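Local coordinates for solute-binding protein (Thermoactinomyces vulgaris, PDB 2ZYO) that binds maltodextrins such as maltotetraose and probably delivers cyclo- and maltodextrins to a membrane sugar transporter, at residues M112-Y117 and I279-W284. Numbering follows the deposited sequence.
Sequences MKALTY and IGVKGW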
ATOM      1  N   MET A 112      -0.439 -12.034  -2.295  1.00 13.97           N
ATOM      2  CA  MET A 112       0.373 -12.804  -3.234  1.00 13.00           C
ATOM      3  C   MET A 112       0.185 -12.335  -4.673  1.00 13.64           C
ATOM      4  O   MET A 112       1.128 -12.355  -5.462  1.00 11.84           O
ATOM      5  CB  MET A 112       0.090 -14.303  -3.109  1.00 11.29           C
ATOM      6  CG  MET A 112       0.583 -14.924  -1.803  1.00 10.47           C
ATOM      7  SD  MET A 112       2.305 -14.540  -1.401  1.00 11.74           S
ATOM      8  CE  MET A 112       3.169 -15.456  -2.672  1.00 14.81           C
ATOM      9  N   LYS A 113      -1.030 -11.903  -5.003  1.00 13.14           N
ATOM     10  CA  LYS A 113      -1.312 -11.328  -6.319  1.00 13.69           C
ATOM     11  C   LYS A 113      -0.472 -10.075  -6.559  1.00 12.26           C
ATOM     12  O   LYS A 113      -0.011  -9.837  -7.675  1.00 13.43           O
ATOM     13  CB  LYS A 113      -2.800 -11.011  -6.472  1.00 16.10           C
ATOM     14  CG  LYS A 113      -3.691 -12.239  -6.568  1.00 20.67           C
ATOM     15  CD  LYS A 113      -5.142 -11.850  -6.817  1.00 25.03           C
ATOM     16  CE  LYS A 113      -6.087 -13.026  -6.591  1.00 27.45           C
ATOM     17  NZ  LYS A 113      -5.800 -14.187  -7.485  1.00 30.90           N
ATOM     18  N   ALA A 114      -0.265  -9.292  -5.501  1.00 11.35           N
ATOM     19  CA  ALA A 114       0.547  -8.077  -5.575  1.00 10.34           C
ATOM     20  C   ALA A 114       2.001  -8.362  -5.946  1.00 11.25           C
ATOM     21  O   ALA A 114       2.673  -7.503  -6.511  1.00 11.93           O
ATOM     22  CB  ALA A 114       0.480  -7.309  -4.265  1.00 10.11           C
ATOM     23  N   LEU A 115       2.473  -9.568  -5.637  1.00 11.78           N
ATOM     24  CA  LEU A 115       3.868  -9.935  -5.891  1.00 10.59           C
ATOM     25  C   LEU A 115       4.035 -10.810  -7.134  1.00 11.82           C
ATOM     26  O   LEU A 115       5.131 -11.294  -7.428  1.00 11.12           O
ATOM     27  CB  LEU A 115       4.487 -10.598  -4.653  1.00  8.84           C
ATOM     28  CG  LEU A 115       4.423  -9.808  -3.339  1.00  8.85           C
ATOM     29  CD1 LEU A 115       5.193 -10.530  -2.250  1.00  9.22           C
ATOM     30  CD2 LEU A 115       4.937  -8.371  -3.498  1.00 10.43           C
ATOM     31  N   THR A 116       2.935 -10.993  -7.860  1.00 12.47           N
ATOM     32  CA  THR A 116       2.926 -11.735  -9.113  1.00 14.28           C
ATOM     33  C   THR A 116       2.927 -10.745 -10.273  1.00 14.97           C
ATOM     34  O   THR A 116       2.265  -9.705 -10.213  1.00 16.07           O
ATOM     35  CB  THR A 116       1.697 -12.670  -9.190  1.00 15.09           C
ATOM     36  OG1 THR A 116       1.729 -13.584  -8.087  1.00 16.77           O
ATOM     37  CG2 THR A 116       1.677 -13.465 -10.491  1.00 17.00           C
ATOM     38  N   TYR A 117       3.689 -11.065 -11.316  1.00 14.98           N
ATOM     39  CA  TYR A 117       3.797 -10.207 -12.492  1.00 15.18           C
ATOM     40  C   TYR A 117       4.054 -11.034 -13.745  1.00 14.91           C
ATOM     41  O   TYR A 117       4.973 -11.850 -13.778  1.00 14.43           O
ATOM     42  CB  TYR A 117       4.911  -9.177 -12.300  1.00 15.96           C
ATOM     43  CG  TYR A 117       4.781  -7.985 -13.213  1.00 15.71           C
ATOM     44  CD1 TYR A 117       4.030  -6.876 -12.829  1.00 16.58           C
ATOM     45  CD2 TYR A 117       5.398  -7.966 -14.462  1.00 15.95           C
ATOM     46  CE1 TYR A 117       3.897  -5.779 -13.661  1.00 17.65           C
ATOM     47  CE2 TYR A 117       5.274  -6.868 -15.305  1.00 15.25           C
ATOM     48  CZ  TYR A 117       4.520  -5.781 -14.898  1.00 16.37           C
ATOM     49  OH  TYR A 117       4.390  -4.688 -15.721  1.00 17.17           O
ATOM     50  N   ILE A 279      -4.383  -1.788  -1.576  1.00  9.04           N
ATOM     51  CA  ILE A 279      -3.439  -2.335  -0.610  1.00  9.77           C
ATOM     52  C   ILE A 279      -2.019  -2.210  -1.157  1.00  9.71           C
ATOM     53  O   ILE A 279      -1.800  -2.291  -2.368  1.00 10.27           O
ATOM     54  CB  ILE A 279      -3.763  -3.798  -0.195  1.00 10.55           C
ATOM     55  CG1 ILE A 279      -3.738  -4.737  -1.404  1.00 12.82           C
ATOM     56  CG2 ILE A 279      -5.115  -3.865   0.523  1.00 14.37           C
ATOM     57  CD1 ILE A 279      -3.409  -6.177  -1.062  1.00 17.40           C
ATOM     58  N   GLY A 280      -1.070  -1.967  -0.258  1.00  7.67           N
ATOM     59  CA  GLY A 280       0.344  -1.935  -0.606  1.00  7.41           C
ATOM     60  C   GLY A 280       1.041  -3.069   0.114  1.00  9.07           C
ATOM     61  O   GLY A 280       0.836  -3.266   1.311  1.00  9.69           O
ATOM     62  N   VAL A 281       1.848  -3.825  -0.625  1.00  8.88           N
ATOM     63  CA  VAL A 281       2.564  -4.966  -0.063  1.00  9.11           C
ATOM     64  C   VAL A 281       4.067  -4.733  -0.165  1.00  9.75           C
ATOM     65  O   VAL A 281       4.573  -4.381  -1.230  1.00 10.11           O
ATOM     66  CB  VAL A 281       2.179  -6.292  -0.778  1.00 10.77           C
ATOM     67  CG1 VAL A 281       3.003  -7.463  -0.245  1.00 11.62           C
ATOM     68  CG2 VAL A 281       0.688  -6.579  -0.620  1.00 13.22           C
ATOM     69  N   LYS A 282       4.764  -4.909   0.957  1.00  9.79           N
ATOM     70  CA  LYS A 282       6.222  -4.889   0.984  1.00 10.65           C
ATOM     71  C   LYS A 282       6.704  -6.329   1.073  1.00  9.82           C
ATOM     72  O   LYS A 282       6.401  -7.027   2.039  1.00 10.95           O
ATOM     73  CB  LYS A 282       6.746  -4.082   2.176  1.00 14.16           C
ATOM     74  CG  LYS A 282       6.505  -2.579   2.077  1.00 18.76           C
ATOM     75  CD  LYS A 282       7.357  -1.788   3.067  1.00 21.21           C
ATOM     76  CE  LYS A 282       7.054  -2.134   4.517  1.00 22.87           C
ATOM     77  NZ  LYS A 282       7.907  -1.365   5.471  1.00 23.22           N
ATOM     78  N   GLY A 283       7.438  -6.775   0.060  1.00 10.83           N
ATOM     79  CA  GLY A 283       7.951  -8.139   0.043  1.00 10.26           C
ATOM     80  C   GLY A 283       9.457  -8.219  -0.104  1.00  9.72           C
ATOM     81  O   GLY A 283      10.127  -7.202  -0.301  1.00  8.91           O
ATOM     82  N   TRP A 284       9.979  -9.438   0.013  1.00  8.77           N
ATOM     83  CA  TRP A 284      11.364  -9.739  -0.336  1.00  7.56           C
ATOM     84  C   TRP A 284      11.395 -10.201  -1.781  1.00  8.28           C
ATOM     85  O   TRP A 284      10.595 -11.057  -2.176  1.00  9.43           O
ATOM     86  CB  TRP A 284      11.921 -10.863   0.539  1.00  8.30           C
ATOM     87  CG  TRP A 284      12.229 -10.486   1.951  1.00  8.68           C
ATOM     88  CD1 TRP A 284      11.653 -10.997   3.079  1.00  8.68           C
ATOM     89  CD2 TRP A 284      13.203  -9.532   2.393  1.00  8.99           C
ATOM     90  NE1 TRP A 284      12.200 -10.414   4.198  1.00 10.12           N
ATOM     91  CE2 TRP A 284      13.152  -9.509   3.805  1.00  8.58           C
ATOM     92  CE3 TRP A 284      14.104  -8.686   1.733  1.00  8.35           C
ATOM     93  CZ2 TRP A 284      13.976  -8.677   4.572  1.00  8.44           C
ATOM     94  CZ3 TRP A 284      14.922  -7.854   2.495  1.00  8.51           C
ATOM     95  CH2 TRP A 284      14.848  -7.856   3.901  1.00  9.83           C
TER
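M112 O accepts two hydrogen bonds from opposite faces of its carbonyl plane, from L115 N at 3.1 Å and from T116 OG1 at 3.0 Å. The hydroxyl's approach is bent, with a C=O...OG1 angle of 137°, and lies 35° out of that plane. This doubly held oxygen sits in the last part of helix 109-114, where the chain turns toward strand 116-117. The helix packs on strand 278-287, part of a mixed sheet of the periplasmic-binding-protein fold, and the pair exemplifies how a helix can be seated on a sheet: between these two segments the contact is made by buried apolar groups of the helix end and the residue after it. V281 is the central residue on the strand side, and its two methyls divide the work. CG2 of V281 meets A114 CB at 3.7 Å, the closest approach between the segments, while V281 CG1 lies 3.9 Å from L115 CD2. This division follows from a chi1 of 176°, which puts CG1 anti to the backbone N and CG2 anti to the carbonyl carbon. The side chains of L115 and V281 run at a slant to one another, not end to end. Further along the strand lies G283, whose lack of a side chain lets L115 approach the backbone itself. Around the contact, V281 also touches A111 of the same helix, and the backbone of L115 is hydrogen-bonded to Y122. On the strand, the backbone of G280 pairs with that of E129, a residue of the glycan pocket; the V281 side chain, which makes its contacts here through its methyls, is set back about 11 Å from a bound glucose. At the G283 end, the other methyl of L115, CD1, lies 4.3 Å from G283 CA.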